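Local coordinates for protein ORF10 (Moritella marina, PDB 6RIW) that is the ketosynthase-chain length factor didomain of a polyunsaturated fatty acid synthase, which probably extends acyl chains by condensation on acyl carrier proteins, at residues L149-F153 against F936-L941; L852-N856 against S883-H889; L871-N875 against I958-A962. All blocks are in the same frame, centred on the assembly; numbering follows the deposited sequence.

Contact 1: residues L149-F153 against F936-L941; sequences LHPDF and FAGKHL
L149 and F936 bring the two loops closest, with CA atoms 6.3 Å apart, and D152 and L941 meet again a few residues on. Each segment contains a beta turn: type I from H150 to F153, type II from F936 to K939. In the type II turn G938 takes a positive phi, which suits glycine. H150 reaches across. Its CG stands anti to the backbone N (chi1 -163°), and NE2 donates to K939 O at 2.9 Å with an N-H...O angle of 155°. The other ring nitrogen, ND1, accepts from D152 N at 2.9 Å in the ring plane. With both nitrogens engaged the imidazole can hardly turn, and histidine suits the place because it donates at one end and accepts at the other. L941 lays CD1 over one face of this ring, 3.8 Å from the H150 centroid, a CH-pi contact, while F936 O lies at the ring edge. L149 CB sits over the face of the F936 ring, almost on its normal and 4.0 Å from the centroid, a second CH-pi contact, and F936 CE2 meets the F153 ring at the edge. One water bridges the two loops, donating to D152 OD2 and accepting from L941 N. The pair fastens the C-terminal tail, just after helix 929-934, to the loop that follows helix 129-148 of the ketosynthase half. Helix 597-608 of the other half packs against both: L605 touches F936, Q608 meets F153 and L941 and bonds D152 O, and I610 beyond it closes on F936 and L941.

Contact 2: residues L852-N856 against S883-H889; sequences LLDQN and SSSAQAH
D854 reaches H889 because its CG stands anti to the backbone N (chi1 -169°), swinging the carboxylate off the helix toward the returning chain. OD1 takes the backbone N-H of H889 at 3.0 Å on its syn lone pair, with an N-H...O angle of 161°. OD2 is served by a water at 2.6 Å that also donates to H889 O, so the carboxylate engages both the amide and the carbonyl of one residue, the latter through solvent. With an alanine here the H889 amide would probably lose its acceptor, and the loop would be freer to move. The H889 ring turns away from the aspartate: it stacks with Y762, ND1 bonds Q760 O and NE2 bonds D567 OD1, a setting that may favour a positive charge on the imidazole. This is the helix-on-sheet packing of the thiolase-like fold, in the chain length factor half: the last turn of helix 841-854 rests on the end of strand 876-884, which lies between strands 763-772 and 865-870. L853 packs its apolar branches along that backbone, CD1 3.8 Å from S883 N and CD2 3.8 Å from S884 N, while A763 and I866 touch its side chain from the flanking strands. Near the helix end S884 CB fits closely against L853 O at 3.6 Å. Serine suits the place because its hydroxyl, held between the backbone N and the carbonyl carbon (chi1 56°), accepts from S863 N and K864 N, while N856 ND2 comes within 3.5 Å of S884 OG.

Contact 3: residues L871-N875 against I958-A962; sequences LGRDN and ISAHA
R873 is bent at both middle bonds of its side chain (chi2 -59°, chi3 -68°), which curls the guanidinium back over the ring of H961. N875 turns CG away from its backbone N (chi1 -155°), bringing its amide against the opposite face, and the imidazole is sandwiched. The guanidinium lies flat on it, centres 4.0 Å apart and planes almost parallel; the N875 amide is nearly as flat, with CB 3.7 Å from the H961 centroid as a CH-pi contact. At the rim, H961 NE2 donates to R873 O at 2.8 Å, approaching from above the carbonyl plane. The adjoining positive charge would probably favour a neutral imidazole. Two waters in the guanidinium plane extend the grip: both accept from R873 NH1, one also receiving H961 N and the other donating to S959 O. Residue choice follows the turn G872-N875, type I: the backbone angles of G872 would jam any CB, and N875 adopts the left-handed conformation that asparagine tolerates well. The turn links strands 865-870 and 876-884 and is probably the counterpart of the glycine-rich hairpin of ketosynthases. R873 NH2 makes a salt bridge with D167 of the other half, N875 OD1 bonds S774, and helix 174-183 lies beside H961 through Y174 and Q181, while A960 rests on A809 of helix 808-821.

From the N terminus, contact 1 opens after helix 129-148 of the ketosynthase half and closes 783 residues later, in the tail beyond helix 929-934, so it ties the first half to the C-terminal tail. Contact 2 is nested inside that long loop and is local: 852-856 meets 883-889 and joins a helix end to a strand end of the second half. Contact 3 starts at 871-875, within the loop of contact 2, but ends at 958-962, past both other contacts, and therefore crosses both, joining the turn between strands 865-870 and 876-884 to the tail, which is thus tied down twice. The three stand well apart, contacts 2 and 3 about 18 Å between nearest atoms.

Contact 1: residues L149-F153 against F936-L941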
loop_
_atom_site.group_PDB
_atom_site.type_symbol
_atom_site.label_atom_id
_atom_site.label_comp_id
_atom_site.label_asym_id
_atom_site.label_seq_id
_atom_site.Cartn_x
_atom_site.Cartn_y
_atom_site.Cartn_z
ATOM N N LEU A 149 22.041 33.797 -6.326
ATOM C CA LEU A 149 21.712 34.610 -7.497
ATOM C C LEU A 149 21.378 36.056 -7.164
ATOM O O LEU A 149 21.903 36.977 -7.799
ATOM C CB LEU A 149 20.530 33.988 -8.252
ATOM C CG LEU A 149 20.734 32.555 -8.755
ATOM C CD1 LEU A 149 19.424 31.985 -9.313
ATOM C CD2 LEU A 149 21.831 32.523 -9.802
ATOM N N HIS A 150 20.519 36.271 -6.183
ATOM C CA HIS A 150 19.894 37.563 -5.984
ATOM C C HIS A 150 18.989 37.469 -4.769
ATOM O O HIS A 150 18.177 36.532 -4.678
ATOM C CB HIS A 150 19.099 37.962 -7.239
ATOM C CG HIS A 150 18.756 39.415 -7.304
ATOM N ND1 HIS A 150 17.961 40.035 -6.362
ATOM C CD2 HIS A 150 19.076 40.368 -8.217
ATOM C CE1 HIS A 150 17.816 41.309 -6.681
ATOM N NE2 HIS A 150 18.488 41.536 -7.800
ATOM N N PRO A 151 19.108 38.400 -3.817
ATOM C CA PRO A 151 18.248 38.367 -2.627
ATOM C C PRO A 151 16.768 38.442 -2.946
ATOM O O PRO A 151 15.947 38.035 -2.116
ATOM C CB PRO A 151 18.704 39.593 -1.828
ATOM C CG PRO A 151 19.357 40.484 -2.836
ATOM C CD PRO A 151 20.012 39.565 -3.818
ATOM N N ASP A 152 16.400 38.940 -4.120
ATOM C CA ASP A 152 15.000 39.036 -4.517
ATOM C C ASP A 152 14.572 37.905 -5.445
ATOM O O ASP A 152 13.462 37.946 -5.984
ATOM C CB ASP A 152 14.742 40.396 -5.176
ATOM C CG ASP A 152 15.003 41.563 -4.223
ATOM O OD1 ASP A 152 14.693 41.449 -3.007
ATOM O OD2 ASP A 152 15.530 42.597 -4.687
ATOM N N PHE A 153 15.427 36.909 -5.672
ATOM C CA PHE A 153 14.983 35.734 -6.406
ATOM C C PHE A 153 13.799 35.085 -5.691
ATOM O O PHE A 153 13.767 35.011 -4.459
ATOM C CB PHE A 153 16.110 34.713 -6.550
ATOM C CG PHE A 153 15.667 33.455 -7.234
ATOM C CD1 PHE A 153 15.702 33.358 -8.613
ATOM C CD2 PHE A 153 15.159 32.388 -6.505
ATOM C CE1 PHE A 153 15.263 32.214 -9.255
ATOM C CE2 PHE A 153 14.714 31.241 -7.157
ATOM C CZ PHE A 153 14.773 31.163 -8.526
ATOM N N PHE A 936 22.460 38.495 -13.110
ATOM C CA PHE A 936 21.552 38.930 -12.061
ATOM C C PHE A 936 22.043 40.182 -11.347
ATOM O O PHE A 936 21.231 40.895 -10.753
ATOM C CB PHE A 936 21.369 37.811 -11.012
ATOM C CG PHE A 936 20.265 36.817 -11.329
ATOM C CD1 PHE A 936 20.528 35.674 -12.058
ATOM C CD2 PHE A 936 18.975 37.015 -10.849
ATOM C CE1 PHE A 936 19.530 34.763 -12.344
ATOM C CE2 PHE A 936 17.963 36.094 -11.110
ATOM C CZ PHE A 936 18.238 34.964 -11.859
ATOM N N ALA A 937 23.345 40.463 -11.405
ATOM C CA ALA A 937 23.951 41.488 -10.564
ATOM C C ALA A 937 23.314 42.854 -10.792
ATOM O O ALA A 937 23.172 43.305 -11.933
ATOM C CB ALA A 937 25.456 41.561 -10.841
ATOM N N GLY A 938 22.919 43.501 -9.695
ATOM C CA GLY A 938 22.390 44.855 -9.718
ATOM C C GLY A 938 21.048 45.041 -10.398
ATOM O O GLY A 938 20.600 46.181 -10.522
ATOM N N LYS A 939 20.382 43.972 -10.833
ATOM C CA LYS A 939 19.125 44.100 -11.563
ATOM C C LYS A 939 17.935 44.259 -10.618
ATOM O O LYS A 939 17.967 43.829 -9.462
ATOM C CB LYS A 939 18.904 42.889 -12.470
ATOM C CG LYS A 939 20.055 42.611 -13.413
ATOM C CD LYS A 939 19.950 43.445 -14.683
ATOM C CE LYS A 939 20.703 42.790 -15.848
ATOM N NZ LYS A 939 19.910 41.683 -16.477
ATOM N N HIS A 940 16.881 44.903 -11.119
ATOM C CA HIS A 940 15.582 44.885 -10.460
ATOM C C HIS A 940 14.807 43.679 -10.976
ATOM O O HIS A 940 14.607 43.550 -12.189
ATOM C CB HIS A 940 14.810 46.172 -10.738
ATOM C CG HIS A 940 15.458 47.396 -10.157
ATOM N ND1 HIS A 940 16.481 48.073 -10.792
ATOM C CD2 HIS A 940 15.230 48.061 -8.996
ATOM C CE1 HIS A 940 16.855 49.102 -10.051
ATOM N NE2 HIS A 940 16.112 49.117 -8.957
ATOM N N LEU A 941 14.390 42.787 -10.072
ATOM C CA LEU A 941 13.567 41.637 -10.446
ATOM C C LEU A 941 12.095 41.959 -10.237
ATOM O O LEU A 941 11.736 42.618 -9.258
ATOM C CB LEU A 941 13.925 40.398 -9.612
ATOM C CG LEU A 941 15.402 39.989 -9.557
ATOM C CD1 LEU A 941 15.614 38.629 -8.872
ATOM C CD2 LEU A 941 15.985 39.984 -10.970
HETATM O O HOH W 1 14.548 43.461 -7.180
#

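Contact 2: residues L852-N856 against S883-H889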
loop_
_atom_site.group_PDB
_atom_site.type_symbol
_atom_site.label_atom_id
_atom_site.label_comp_id
_atom_site.label_asym_id
_atom_site.label_seq_id
_atom_site.Cartn_x
_atom_site.Cartn_y
_atom_site.Cartn_z
ATOM N N LEU A 852 9.691 -10.023 26.886
ATOM C CA LEU A 852 9.435 -10.084 28.324
ATOM C C LEU A 852 8.855 -11.429 28.727
ATOM O O LEU A 852 9.257 -12.005 29.741
ATOM C CB LEU A 852 8.463 -8.981 28.743
ATOM C CG LEU A 852 8.979 -7.536 28.762
ATOM C CD1 LEU A 852 7.917 -6.623 29.400
ATOM C CD2 LEU A 852 10.309 -7.425 29.498
ATOM N N LEU A 853 7.884 -11.925 27.963
ATOM C CA LEU A 853 7.304 -13.236 28.243
ATOM C C LEU A 853 8.297 -14.373 28.027
ATOM O O LEU A 853 8.264 -15.365 28.768
ATOM C CB LEU A 853 6.068 -13.441 27.378
ATOM C CG LEU A 853 4.894 -12.550 27.768
ATOM C CD1 LEU A 853 3.879 -12.602 26.630
ATOM C CD2 LEU A 853 4.266 -12.982 29.076
ATOM N N ASP A 854 9.183 -14.254 27.038
ATOM C CA ASP A 854 10.220 -15.257 26.842
ATOM C C ASP A 854 11.172 -15.346 28.031
ATOM O O ASP A 854 11.777 -16.403 28.254
ATOM C CB ASP A 854 11.017 -14.952 25.582
ATOM C CG ASP A 854 11.933 -16.102 25.196
ATOM O OD1 ASP A 854 11.427 -17.233 25.069
ATOM O OD2 ASP A 854 13.153 -15.899 25.036
ATOM N N GLN A 855 11.326 -14.257 28.780
ATOM C CA GLN A 855 12.178 -14.189 29.969
ATOM C C GLN A 855 11.476 -14.643 31.246
ATOM O O GLN A 855 12.115 -14.667 32.302
ATOM C CB GLN A 855 12.669 -12.745 30.187
ATOM C CG GLN A 855 13.651 -12.254 29.190
ATOM C CD GLN A 855 13.750 -10.709 29.179
ATOM O OE1 GLN A 855 14.312 -10.133 28.249
ATOM N NE2 GLN A 855 13.197 -10.051 30.203
ATOM N N ASN A 856 10.181 -14.958 31.187
ATOM C CA ASN A 856 9.404 -15.226 32.390
ATOM C C ASN A 856 9.970 -16.433 33.133
ATOM O O ASN A 856 10.258 -17.470 32.532
ATOM C CB ASN A 856 7.938 -15.469 32.018
ATOM C CG ASN A 856 7.064 -15.759 33.234
ATOM O OD1 ASN A 856 7.106 -15.032 34.222
ATOM N ND2 ASN A 856 6.259 -16.822 33.157
ATOM N N SER A 883 0.934 -14.714 25.624
ATOM C CA SER A 883 1.164 -15.532 26.812
ATOM C C SER A 883 2.539 -16.174 26.741
ATOM O O SER A 883 3.075 -16.420 25.657
ATOM C CB SER A 883 0.045 -16.579 26.974
ATOM O OG SER A 883 0.155 -17.586 25.986
ATOM N N SER A 884 3.131 -16.404 27.915
ATOM C CA SER A 884 4.427 -17.049 27.974
ATOM C C SER A 884 4.294 -18.527 27.630
ATOM O O SER A 884 3.211 -19.115 27.695
ATOM C CB SER A 884 5.055 -16.880 29.364
ATOM O OG SER A 884 4.181 -17.375 30.361
ATOM N N SER A 885 5.419 -19.123 27.284
ATOM C CA SER A 885 5.481 -20.518 26.875
ATOM C C SER A 885 6.396 -21.291 27.823
ATOM O O SER A 885 6.981 -20.729 28.761
ATOM C CB SER A 885 5.970 -20.626 25.438
ATOM O OG SER A 885 7.345 -20.324 25.374
ATOM N N ALA A 886 6.549 -22.590 27.529
ATOM C CA ALA A 886 7.205 -23.509 28.455
ATOM C C ALA A 886 8.705 -23.274 28.538
ATOM O O ALA A 886 9.285 -23.387 29.623
ATOM C CB ALA A 886 6.922 -24.964 28.042
ATOM N N GLN A 887 9.361 -22.990 27.408
ATOM C CA GLN A 887 10.807 -22.855 27.335
ATOM C C GLN A 887 11.166 -21.492 26.765
ATOM O O GLN A 887 10.373 -20.892 26.039
ATOM C CB GLN A 887 11.449 -23.907 26.409
ATOM C CG GLN A 887 11.017 -25.344 26.589
ATOM C CD GLN A 887 11.943 -26.324 25.847
ATOM O OE1 GLN A 887 13.062 -25.966 25.448
ATOM N NE2 GLN A 887 11.456 -27.550 25.617
ATOM N N ALA A 888 12.391 -21.041 27.044
ATOM C CA ALA A 888 12.939 -19.896 26.330
ATOM C C ALA A 888 13.317 -20.312 24.914
ATOM O O ALA A 888 13.754 -21.442 24.681
ATOM C CB ALA A 888 14.159 -19.328 27.061
ATOM N N HIS A 889 13.096 -19.404 23.960
ATOM C CA HIS A 889 13.475 -19.627 22.575
ATOM C C HIS A 889 14.965 -19.896 22.458
ATOM O O HIS A 889 15.780 -19.190 23.046
ATOM C CB HIS A 889 13.107 -18.385 21.746
ATOM C CG HIS A 889 13.729 -18.339 20.389
ATOM N ND1 HIS A 889 13.121 -18.879 19.279
ATOM C CD2 HIS A 889 14.856 -17.729 19.942
ATOM C CE1 HIS A 889 13.862 -18.636 18.209
ATOM N NE2 HIS A 889 14.924 -17.948 18.586
HETATM O O HOH W 2 15.482 -16.929 24.406
#

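Contact 3: residues L871-N875 against I958-A962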
loop_
_atom_site.group_PDB
_atom_site.type_symbol
_atom_site.label_atom_id
_atom_site.label_comp_id
_atom_site.label_asym_id
_atom_site.label_seq_id
_atom_site.Cartn_x
_atom_site.Cartn_y
_atom_site.Cartn_z
ATOM N N LEU A 871 -4.583 1.867 19.110
ATOM C CA LEU A 871 -5.484 2.866 18.561
ATOM C C LEU A 871 -4.793 3.471 17.356
ATOM O O LEU A 871 -3.607 3.232 17.120
ATOM C CB LEU A 871 -5.843 3.972 19.579
ATOM C CG LEU A 871 -6.540 3.496 20.864
ATOM C CD1 LEU A 871 -6.630 4.641 21.875
ATOM C CD2 LEU A 871 -7.943 2.984 20.544
ATOM N N GLY A 872 -5.521 4.252 16.570
ATOM C CA GLY A 872 -4.837 4.969 15.507
ATOM C C GLY A 872 -5.805 5.674 14.577
ATOM O O GLY A 872 -7.010 5.761 14.830
ATOM N N ARG A 873 -5.240 6.170 13.487
ATOM C CA ARG A 873 -6.045 6.930 12.551
ATOM C C ARG A 873 -6.979 6.055 11.734
ATOM O O ARG A 873 -7.774 6.598 10.957
ATOM C CB ARG A 873 -5.136 7.743 11.634
ATOM C CG ARG A 873 -4.436 8.904 12.346
ATOM C CD ARG A 873 -5.484 9.879 12.943
ATOM N NE ARG A 873 -6.220 10.580 11.886
ATOM C CZ ARG A 873 -7.311 11.316 12.084
ATOM N NH1 ARG A 873 -7.823 11.459 13.307
ATOM N NH2 ARG A 873 -7.885 11.936 11.066
ATOM N N ASP A 874 -6.905 4.731 11.864
ATOM C CA ASP A 874 -7.894 3.881 11.209
ATOM C C ASP A 874 -9.215 3.837 11.969
ATOM O O ASP A 874 -10.197 3.287 11.450
ATOM C CB ASP A 874 -7.335 2.469 11.064
ATOM C CG ASP A 874 -6.843 1.911 12.406
ATOM O OD1 ASP A 874 -5.948 2.549 13.051
ATOM O OD2 ASP A 874 -7.357 0.849 12.817
ATOM N N ASN A 875 -9.267 4.424 13.169
ATOM C CA ASN A 875 -10.511 4.535 13.950
ATOM C C ASN A 875 -11.052 3.154 14.328
ATOM O O ASN A 875 -12.250 2.864 14.215
ATOM C CB ASN A 875 -11.574 5.367 13.207
ATOM C CG ASN A 875 -12.582 5.996 14.159
ATOM O OD1 ASN A 875 -12.470 5.853 15.377
ATOM N ND2 ASN A 875 -13.559 6.705 13.614
ATOM N N ILE A 958 -5.875 19.038 13.674
ATOM C CA ILE A 958 -6.926 18.099 13.294
ATOM C C ILE A 958 -7.407 17.375 14.538
ATOM O O ILE A 958 -6.605 16.864 15.324
ATOM C CB ILE A 958 -6.419 17.089 12.251
ATOM C CG1 ILE A 958 -5.886 17.799 11.003
ATOM C CG2 ILE A 958 -7.535 16.108 11.872
ATOM C CD1 ILE A 958 -6.902 18.685 10.286
ATOM N N SER A 959 -8.720 17.311 14.717
ATOM C CA SER A 959 -9.264 16.650 15.894
ATOM C C SER A 959 -9.176 15.131 15.754
ATOM O O SER A 959 -9.213 14.571 14.650
ATOM C CB SER A 959 -10.721 17.048 16.096
ATOM O OG SER A 959 -11.453 16.637 14.945
ATOM N N ALA A 960 -9.073 14.460 16.893
ATOM C CA ALA A 960 -8.942 13.011 16.880
ATOM C C ALA A 960 -10.272 12.346 16.546
ATOM O O ALA A 960 -11.343 12.944 16.646
ATOM C CB ALA A 960 -8.449 12.500 18.231
ATOM N N HIS A 961 -10.198 11.066 16.179
ATOM C CA HIS A 961 -11.414 10.354 15.804
ATOM C C HIS A 961 -12.433 10.347 16.937
ATOM O O HIS A 961 -13.645 10.438 16.691
ATOM C CB HIS A 961 -11.075 8.919 15.405
ATOM C CG HIS A 961 -10.576 8.808 14.007
ATOM N ND1 HIS A 961 -11.217 9.402 12.937
ATOM C CD2 HIS A 961 -9.481 8.189 13.503
ATOM C CE1 HIS A 961 -10.543 9.138 11.829
ATOM N NE2 HIS A 961 -9.485 8.408 12.147
ATOM N N ALA A 962 -11.954 10.238 18.175
ATOM C CA ALA A 962 -12.839 10.147 19.336
ATOM C C ALA A 962 -13.740 11.369 19.502
ATOM O O ALA A 962 -14.765 11.278 20.195
ATOM C CB ALA A 962 -11.999 9.958 20.600
HETATM O O HOH W 3 -7.457 10.172 15.725
HETATM O O HOH W 4 -10.270 12.867 12.772
#